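Local coordinates for protein hydroalkoxylation enzyme phnH (Penicillium herquei, PDB 6JJT) that catalyses enantioselective hydroalkoxylation, turning a prenylated phenalenone precursor into (2'R)-atrovenetin within the herqueinone-type phenalenone pathway, at residues Phe28-Asn33 / Pro63-Thr68; Val111-Asp116 / Val128-Thr133; Thr94-Asn99 / Ser119-Trp124. One frame throughout, in Å; residues are numbered along the deposited sequence.

Overall arrangement
The chain is a closed antiparallel beta barrel, and contacts 1 and 3 lie on the same side of the chain's centre. Contact 2 pairs strands 110-116 and 129-133 in the wall, its centre about 6 Å from the chain centre. The centre of contact 1 is about 12 Å from the centres of both other contacts. It meets contact 2 through L29 CD2, 3.7 Å from A130 CB, and through F30 and F115. It meets contact 3 where F65 CB lies 3.5 Å from Y122 CE1, and S95 OG probably bonds to D66 OD1. Contact 3 joins the loop between strands 84-94 and 99-107 to the loop between the paired strands of contact 2.

Contact 1. Residues Phe28-Asn33 / Pro63-Thr68; sequences FLFSAN and PNFDGT
F30 and F65 both hold CG between the backbone N and the carbonyl carbon, with chi1 of 73° and 59°. This sets CG of each residue, and the rings beyond then meet obliquely. The contact sets a classic beta bulge against the loop that leads into strand 67-79 of the barrel. L29 and F30 form the bulge, and both face Y145 on strand 142-148. F65 brings its far end over one face of the F30 ring, toward the rim. CZ of F65 lies 3.6 Å from CG of F30. The ring planes are inclined at 41°, with centroids 5.1 Å apart. The F30 ring also stacks on Y145. CG of L29 is 4.1 Å from CE1 of F65, and CD1 of L29 touches the N64 amide. I60 of strand 48-61 packs on both F30 and F65. At the start of the 63-68 segment, P63 meets F28 at about a right angle: CD of P63 is 3.8 Å from CE2 of F28. F28 also packs on P21 of the second subunit, which places this end of the contact beside a subunit interface. One direct hydrogen bond ties the bulge to the loop: N64 ND2 donates to L29 O at 2.9 Å, with the carbonyl oxygen close to the plane of the N64 amide.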
loop_
_atom_site.group_PDB
_atom_site.type_symbol
_atom_site.label_atom_id
_atom_site.label_comp_id
_atom_site.label_asym_id
_atom_site.label_seq_id
_atom_site.Cartn_x
_atom_site.Cartn_y
_atom_site.Cartn_z
ATOM N N PHE D 28 9.387 -15.459 21.727
ATOM C CA PHE D 28 10.487 -14.977 20.897
ATOM C C PHE D 28 10.482 -15.698 19.558
ATOM O O PHE D 28 10.294 -16.906 19.447
ATOM C CB PHE D 28 11.826 -15.206 21.618
ATOM C CG PHE D 28 12.990 -14.727 20.782
ATOM C CD1 PHE D 28 13.145 -13.387 20.440
ATOM C CD2 PHE D 28 13.885 -15.645 20.261
ATOM C CE1 PHE D 28 14.219 -12.975 19.663
ATOM C CE2 PHE D 28 14.939 -15.240 19.449
ATOM C CZ PHE D 28 15.095 -13.906 19.142
ATOM N N LEU D 29 10.545 -14.903 18.469
ATOM C CA LEU D 29 10.422 -15.477 17.137
ATOM C C LEU D 29 11.755 -15.487 16.387
ATOM O O LEU D 29 12.077 -16.528 15.826
ATOM C CB LEU D 29 9.367 -14.691 16.335
ATOM C CG LEU D 29 8.980 -15.255 14.966
ATOM C CD1 LEU D 29 8.388 -16.651 15.028
ATOM C CD2 LEU D 29 8.068 -14.287 14.203
ATOM N N PHE D 30 12.433 -14.326 16.279
ATOM C CA PHE D 30 13.672 -14.271 15.494
ATOM C C PHE D 30 14.364 -12.969 15.776
ATOM O O PHE D 30 13.745 -12.029 16.245
ATOM C CB PHE D 30 13.479 -14.419 13.965
ATOM C CG PHE D 30 12.876 -13.247 13.206
ATOM C CD1 PHE D 30 11.521 -12.917 13.337
ATOM C CD2 PHE D 30 13.656 -12.512 12.311
ATOM C CE1 PHE D 30 10.979 -11.860 12.602
ATOM C CE2 PHE D 30 13.100 -11.486 11.546
ATOM C CZ PHE D 30 11.757 -11.147 11.701
ATOM N N SER D 31 15.674 -12.917 15.446
ATOM C CA SER D 31 16.401 -11.672 15.395
ATOM C C SER D 31 16.859 -11.441 13.955
ATOM O O SER D 31 16.999 -12.359 13.150
ATOM C CB SER D 31 17.592 -11.704 16.320
ATOM O OG SER D 31 18.471 -12.696 15.827
ATOM N N ALA D 32 17.114 -10.163 13.681
ATOM C CA ALA D 32 17.618 -9.755 12.384
ATOM C C ALA D 32 18.747 -8.770 12.638
ATOM O O ALA D 32 18.609 -7.849 13.453
ATOM C CB ALA D 32 16.529 -9.102 11.550
ATOM N N ASN D 33 19.884 -9.013 11.967
ATOM C CA ASN D 33 21.021 -8.124 12.039
ATOM C C ASN D 33 21.265 -7.633 10.612
ATOM O O ASN D 33 21.779 -8.398 9.784
ATOM C CB ASN D 33 22.240 -8.869 12.576
ATOM C CG ASN D 33 23.367 -7.962 13.014
ATOM O OD1 ASN D 33 23.234 -6.738 13.033
ATOM N ND2 ASN D 33 24.469 -8.570 13.436
ATOM N N PRO D 63 15.106 -19.620 17.119
ATOM C CA PRO D 63 14.740 -21.036 17.263
ATOM C C PRO D 63 13.855 -21.648 16.175
ATOM O O PRO D 63 13.650 -22.854 16.159
ATOM C CB PRO D 63 14.007 -21.048 18.615
ATOM C CG PRO D 63 13.470 -19.638 18.810
ATOM C CD PRO D 63 14.471 -18.745 18.117
ATOM N N ASN D 64 13.349 -20.817 15.253
ATOM C CA ASN D 64 12.257 -21.222 14.380
ATOM C C ASN D 64 12.737 -21.282 12.929
ATOM O O ASN D 64 12.341 -22.169 12.165
ATOM C CB ASN D 64 11.083 -20.240 14.479
ATOM C CG ASN D 64 10.485 -20.085 15.866
ATOM O OD1 ASN D 64 9.683 -20.907 16.316
ATOM N ND2 ASN D 64 10.809 -18.996 16.530
ATOM N N PHE D 65 13.555 -20.286 12.557
ATOM C CA PHE D 65 14.098 -20.169 11.212
ATOM C C PHE D 65 15.367 -19.321 11.292
ATOM O O PHE D 65 15.507 -18.429 12.134
ATOM C CB PHE D 65 13.028 -19.669 10.224
ATOM C CG PHE D 65 12.436 -18.324 10.564
ATOM C CD1 PHE D 65 11.329 -18.200 11.402
ATOM C CD2 PHE D 65 12.977 -17.165 10.023
ATOM C CE1 PHE D 65 10.804 -16.948 11.714
ATOM C CE2 PHE D 65 12.455 -15.916 10.337
ATOM C CZ PHE D 65 11.364 -15.801 11.184
ATOM N N ASP D 66 16.314 -19.635 10.416
ATOM C CA ASP D 66 17.519 -18.839 10.305
ATOM C C ASP D 66 17.860 -18.725 8.826
ATOM O O ASP D 66 17.439 -19.562 8.030
ATOM C CB ASP D 66 18.655 -19.480 11.093
ATOM C CG ASP D 66 19.138 -20.717 10.370
ATOM O OD1 ASP D 66 18.269 -21.540 9.978
ATOM O OD2 ASP D 66 20.357 -20.820 10.148
ATOM N N GLY D 67 18.661 -17.710 8.501
ATOM C CA GLY D 67 19.006 -17.471 7.113
ATOM C C GLY D 67 19.583 -16.080 6.865
ATOM O O GLY D 67 20.234 -15.497 7.731
ATOM N N THR D 68 19.335 -15.592 5.640
ATOM C CA THR D 68 19.869 -14.283 5.322
ATOM C C THR D 68 18.791 -13.466 4.609
ATOM O O THR D 68 17.848 -14.015 4.050
ATOM C CB THR D 68 21.136 -14.395 4.452
ATOM O OG1 THR D 68 20.723 -14.983 3.227
ATOM C CG2 THR D 68 22.200 -15.293 5.077
#

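Contact 2. Residues Val111-Asp116 / Val128-Thr133; sequences VAVLFD and VTAWGT
V111 and G132 form a hydrogen-bonded pair between two antiparallel strands of the barrel wall. V111 N donates a hydrogen bond to G132 O at 2.9 Å. G132 N donates to V111 O at 2.7 Å. V113 and A130 repeat the pattern. V113 N reaches A130 O at 2.9 Å. A130 N reaches V113 O at 3.0 Å. Between these pairs, A112 and W131 form a non-hydrogen-bonded pair, and their backbones bond outward to S105 and W146. V111 O takes a further CA-H contact from W131 CA, 3.1 Å away, and also lies over one face of the W131 ring. Beyond V113 the pairing continues through a water: F115 N donates to it at 2.9 Å, and it lies 2.7 Å from V128 O and can donate to it. F115 O is bound by R85 NH1 of the second subunit. The side-chain polar groups of T129 and W131 also look across that interface. T129 OG1 bonds to W131 NE1 of the second subunit, and W131 NE1 bonds to T129 OG1 there. The strand pair is thus part of the homotetramer interface. A112 and W131 point to one face of the sheet, V111, V113 and A130 to the other. L29 of strand 26-44 packs on F115 and A130. With CG of F115 anti to its carbonyl carbon, the ring meets A130 edge-on, and CE2 of F115 is 4.0 Å from A130 CB.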
loop_
_atom_site.group_PDB
_atom_site.type_symbol
_atom_site.label_atom_id
_atom_site.label_comp_id
_atom_site.label_asym_id
_atom_site.label_seq_id
_atom_site.Cartn_x
_atom_site.Cartn_y
_atom_site.Cartn_z
ATOM N N VAL D 111 8.246 -2.066 15.519
ATOM C CA VAL D 111 8.098 -2.638 14.182
ATOM C C VAL D 111 7.101 -3.777 14.208
ATOM O O VAL D 111 7.292 -4.766 14.905
ATOM C CB VAL D 111 9.459 -3.126 13.646
ATOM C CG1 VAL D 111 9.303 -3.627 12.198
ATOM C CG2 VAL D 111 10.510 -2.031 13.746
ATOM N N ALA D 112 6.057 -3.686 13.380
ATOM C CA ALA D 112 5.115 -4.786 13.224
ATOM C C ALA D 112 5.477 -5.559 11.967
ATOM O O ALA D 112 5.882 -4.916 10.969
ATOM C CB ALA D 112 3.708 -4.230 13.074
ATOM N N VAL D 113 5.242 -6.862 11.944
ATOM C CA VAL D 113 5.723 -7.699 10.869
ATOM C C VAL D 113 4.656 -8.702 10.493
ATOM O O VAL D 113 3.984 -9.287 11.368
ATOM C CB VAL D 113 6.962 -8.494 11.337
ATOM C CG1 VAL D 113 7.619 -9.201 10.176
ATOM C CG2 VAL D 113 7.964 -7.613 12.038
ATOM N N LEU D 114 4.526 -8.931 9.194
ATOM C CA LEU D 114 3.744 -9.979 8.587
ATOM C C LEU D 114 4.652 -10.765 7.633
ATOM O O LEU D 114 5.692 -10.231 7.207
ATOM C CB LEU D 114 2.540 -9.400 7.826
ATOM C CG LEU D 114 1.490 -8.741 8.711
ATOM C CD1 LEU D 114 0.589 -7.854 7.855
ATOM C CD2 LEU D 114 0.661 -9.755 9.503
ATOM N N PHE D 115 4.247 -11.982 7.278
ATOM C CA PHE D 115 5.053 -12.909 6.496
ATOM C C PHE D 115 4.236 -13.581 5.419
ATOM O O PHE D 115 3.027 -13.795 5.571
ATOM C CB PHE D 115 5.557 -14.070 7.388
ATOM C CG PHE D 115 6.350 -13.621 8.593
ATOM C CD1 PHE D 115 7.727 -13.362 8.481
ATOM C CD2 PHE D 115 5.723 -13.371 9.806
ATOM C CE1 PHE D 115 8.455 -12.947 9.598
ATOM C CE2 PHE D 115 6.435 -12.914 10.895
ATOM C CZ PHE D 115 7.797 -12.701 10.796
ATOM N N ASP D 116 4.891 -13.888 4.289
ATOM C CA ASP D 116 4.271 -14.649 3.230
ATOM C C ASP D 116 5.261 -15.661 2.686
ATOM O O ASP D 116 6.333 -15.294 2.181
ATOM C CB ASP D 116 3.787 -13.728 2.106
ATOM C CG ASP D 116 2.775 -14.353 1.176
ATOM O OD1 ASP D 116 2.917 -15.538 0.834
ATOM O OD2 ASP D 116 1.839 -13.649 0.808
ATOM N N VAL D 128 1.077 -15.560 11.286
ATOM C CA VAL D 128 1.725 -14.881 12.389
ATOM C C VAL D 128 1.707 -13.357 12.255
ATOM O O VAL D 128 2.077 -12.797 11.204
ATOM C CB VAL D 128 3.194 -15.350 12.556
ATOM C CG1 VAL D 128 3.974 -14.515 13.564
ATOM C CG2 VAL D 128 3.211 -16.855 12.903
ATOM N N THR D 129 1.382 -12.660 13.333
ATOM C CA THR D 129 1.710 -11.252 13.509
ATOM C C THR D 129 2.876 -11.168 14.484
ATOM O O THR D 129 2.782 -11.659 15.661
ATOM C CB THR D 129 0.567 -10.457 14.165
ATOM O OG1 THR D 129 0.020 -11.244 15.260
ATOM C CG2 THR D 129 -0.589 -10.260 13.221
ATOM N N ALA D 130 3.978 -10.552 14.082
ATOM C CA ALA D 130 5.096 -10.316 14.982
ATOM C C ALA D 130 5.359 -8.856 15.242
ATOM O O ALA D 130 4.817 -7.966 14.570
ATOM C CB ALA D 130 6.326 -11.028 14.451
ATOM N N TRP D 131 6.263 -8.576 16.187
ATOM C CA TRP D 131 6.557 -7.237 16.651
ATOM C C TRP D 131 8.010 -7.227 17.110
ATOM O O TRP D 131 8.404 -8.192 17.796
ATOM C CB TRP D 131 5.644 -6.876 17.831
ATOM C CG TRP D 131 5.831 -5.495 18.338
ATOM C CD1 TRP D 131 5.071 -4.393 18.042
ATOM C CD2 TRP D 131 6.828 -5.008 19.255
ATOM N NE1 TRP D 131 5.516 -3.288 18.685
ATOM C CE2 TRP D 131 6.588 -3.632 19.457
ATOM C CE3 TRP D 131 7.901 -5.601 19.950
ATOM C CZ2 TRP D 131 7.375 -2.823 20.258
ATOM C CZ3 TRP D 131 8.681 -4.797 20.755
ATOM C CH2 TRP D 131 8.402 -3.443 20.939
ATOM N N GLY D 132 8.756 -6.182 16.750
ATOM C CA GLY D 132 10.160 -6.130 17.131
ATOM C C GLY D 132 10.625 -4.728 17.414
ATOM O O GLY D 132 9.963 -3.748 17.087
ATOM N N THR D 133 11.831 -4.633 18.017
ATOM C CA THR D 133 12.453 -3.357 18.279
ATOM C C THR D 133 13.935 -3.634 18.539
ATOM O O THR D 133 14.259 -4.778 18.858
ATOM C CB THR D 133 11.770 -2.673 19.473
ATOM O OG1 THR D 133 12.114 -1.307 19.497
ATOM C CG2 THR D 133 12.141 -3.290 20.825
HETATM O O HOH W 1 1.867 -13.126 8.529
#

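Contact 3. Residues Thr94-Asn99 / Ser119-Trp124; sequences TSDGAN and SEKYNW
The Y122 ring lies between T94 on one face and K121 on the other. CG2 of T94 makes a CH-pi contact 4.1 Å from the ring centroid. CG of K121 sits 3.8 Å above the opposite face, over its centre. D96 OD1 lies at the ring edge, in plane, and the carboxylate is turned 80° from the ring. Y122 OH donates to this oxygen on its syn side at 2.7 Å. T94 OG1 donates to it too, at 2.8 Å, nearly along its C-O axis. The other oxygen, OD2, forms a salt bridge with K121 NZ at 2.6 Å. K121 is extended beyond CG, and its amine meets the D96 carboxylate tip to tip. The acid thus has both oxygens engaged, which would help fix its rotation. T94 OG1 also accepts from A98 N at 3.0 Å, just past the type I turn from T94 to G97. A98 CB packs 3.6 Å from CD2 of Y122. An ST motif holds Y122 N to S119 OG. The contact fastens the turn joining strands 84-94 and 99-107 to the loop between strands 110-116 and 129-133, while F65, before strand 67-79, packs on Y122.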
loop_
_atom_site.group_PDB
_atom_site.type_symbol
_atom_site.label_atom_id
_atom_site.label_comp_id
_atom_site.label_asym_id
_atom_site.label_seq_id
_atom_site.Cartn_x
_atom_site.Cartn_y
_atom_site.Cartn_z
ATOM N N THR D 94 15.936 -18.828 3.831
ATOM C CA THR D 94 16.387 -19.587 4.980
ATOM C C THR D 94 17.597 -20.435 4.594
ATOM O O THR D 94 17.852 -20.661 3.425
ATOM C CB THR D 94 15.251 -20.479 5.508
ATOM O OG1 THR D 94 14.960 -21.404 4.473
ATOM C CG2 THR D 94 13.983 -19.723 5.866
ATOM N N SER D 95 18.259 -20.976 5.629
ATOM C CA SER D 95 19.423 -21.859 5.462
ATOM C C SER D 95 19.099 -23.051 4.560
ATOM O O SER D 95 19.941 -23.475 3.771
ATOM C CB SER D 95 19.950 -22.319 6.800
ATOM O OG SER D 95 18.900 -22.829 7.592
ATOM N N ASP D 96 17.848 -23.529 4.596
ATOM C CA ASP D 96 17.455 -24.660 3.763
ATOM C C ASP D 96 16.747 -24.235 2.471
ATOM O O ASP D 96 16.159 -25.059 1.775
ATOM C CB ASP D 96 16.723 -25.728 4.590
ATOM C CG ASP D 96 15.546 -25.235 5.431
ATOM O OD1 ASP D 96 15.286 -24.003 5.487
ATOM O OD2 ASP D 96 14.890 -26.094 6.047
ATOM N N GLY D 97 16.782 -22.946 2.117
ATOM C CA GLY D 97 16.441 -22.577 0.753
ATOM C C GLY D 97 15.036 -21.988 0.543
ATOM O O GLY D 97 14.668 -21.712 -0.611
ATOM N N ALA D 98 14.254 -21.813 1.622
ATOM C CA ALA D 98 12.891 -21.303 1.457
ATOM C C ALA D 98 12.903 -19.769 1.399
ATOM O O ALA D 98 13.656 -19.137 2.139
ATOM C CB ALA D 98 12.048 -21.749 2.609
ATOM N N ASN D 99 12.055 -19.211 0.529
ATOM C CA ASN D 99 11.932 -17.765 0.399
ATOM C C ASN D 99 10.702 -17.310 1.182
ATOM O O ASN D 99 9.629 -17.882 1.020
ATOM C CB ASN D 99 11.787 -17.406 -1.061
ATOM C CG ASN D 99 13.033 -17.641 -1.881
ATOM O OD1 ASN D 99 14.121 -17.635 -1.303
ATOM N ND2 ASN D 99 12.848 -17.823 -3.168
ATOM N N SER D 119 6.289 -22.097 1.334
ATOM C CA SER D 119 7.097 -23.191 1.861
ATOM C C SER D 119 6.294 -24.030 2.854
ATOM O O SER D 119 5.755 -23.509 3.813
ATOM C CB SER D 119 8.345 -22.667 2.515
ATOM O OG SER D 119 8.808 -23.662 3.458
ATOM N N GLU D 120 6.315 -25.362 2.688
ATOM C CA GLU D 120 5.544 -26.206 3.601
ATOM C C GLU D 120 6.086 -26.140 5.027
ATOM O O GLU D 120 5.321 -26.157 5.990
ATOM C CB GLU D 120 5.549 -27.657 3.113
ATOM C CG GLU D 120 4.389 -27.967 2.190
ATOM C CD GLU D 120 3.958 -29.430 2.210
ATOM O OE1 GLU D 120 4.316 -30.153 3.189
ATOM O OE2 GLU D 120 3.268 -29.850 1.246
ATOM N N LYS D 121 7.402 -26.054 5.158
ATOM C CA LYS D 121 8.041 -26.037 6.455
ATOM C C LYS D 121 7.756 -24.739 7.200
ATOM O O LYS D 121 7.648 -24.722 8.422
ATOM C CB LYS D 121 9.547 -26.284 6.329
ATOM C CG LYS D 121 10.314 -26.228 7.637
ATOM C CD LYS D 121 11.769 -26.603 7.455
ATOM C CE LYS D 121 12.600 -26.346 8.691
ATOM N NZ LYS D 121 14.006 -26.741 8.446
ATOM N N TYR D 122 7.606 -23.617 6.463
ATOM C CA TYR D 122 7.535 -22.312 7.107
ATOM C C TYR D 122 6.180 -21.629 6.942
ATOM O O TYR D 122 6.033 -20.509 7.409
ATOM C CB TYR D 122 8.663 -21.420 6.573
ATOM C CG TYR D 122 10.032 -21.982 6.860
ATOM C CD1 TYR D 122 10.572 -21.920 8.140
ATOM C CD2 TYR D 122 10.787 -22.556 5.846
ATOM C CE1 TYR D 122 11.832 -22.438 8.416
ATOM C CE2 TYR D 122 12.043 -23.094 6.113
ATOM C CZ TYR D 122 12.564 -23.024 7.395
ATOM O OH TYR D 122 13.823 -23.520 7.644
ATOM N N ASN D 123 5.206 -22.296 6.308
ATOM C CA ASN D 123 3.988 -21.549 5.993
ATOM C C ASN D 123 3.117 -21.282 7.232
ATOM O O ASN D 123 2.176 -20.514 7.122
ATOM C CB ASN D 123 3.293 -22.021 4.720
ATOM C CG ASN D 123 2.684 -23.386 4.897
ATOM O OD1 ASN D 123 2.649 -23.900 6.010
ATOM N ND2 ASN D 123 2.192 -23.966 3.803
ATOM N N TRP D 124 3.413 -21.861 8.391
ATOM C CA TRP D 124 2.840 -21.403 9.652
ATOM C C TRP D 124 3.035 -19.887 9.849
ATOM O O TRP D 124 2.265 -19.232 10.552
ATOM C CB TRP D 124 3.390 -22.242 10.829
ATOM C CG TRP D 124 4.877 -22.184 11.021
ATOM C CD1 TRP D 124 5.831 -22.956 10.410
ATOM C CD2 TRP D 124 5.607 -21.282 11.853
ATOM N NE1 TRP D 124 7.091 -22.579 10.802
ATOM C CE2 TRP D 124 6.986 -21.557 11.703
ATOM C CE3 TRP D 124 5.204 -20.259 12.705
ATOM C CZ2 TRP D 124 7.977 -20.838 12.371
ATOM C CZ3 TRP D 124 6.174 -19.564 13.386
ATOM C CH2 TRP D 124 7.539 -19.842 13.223
HETATM O O HOH W 2 8.237 -20.144 -0.465
#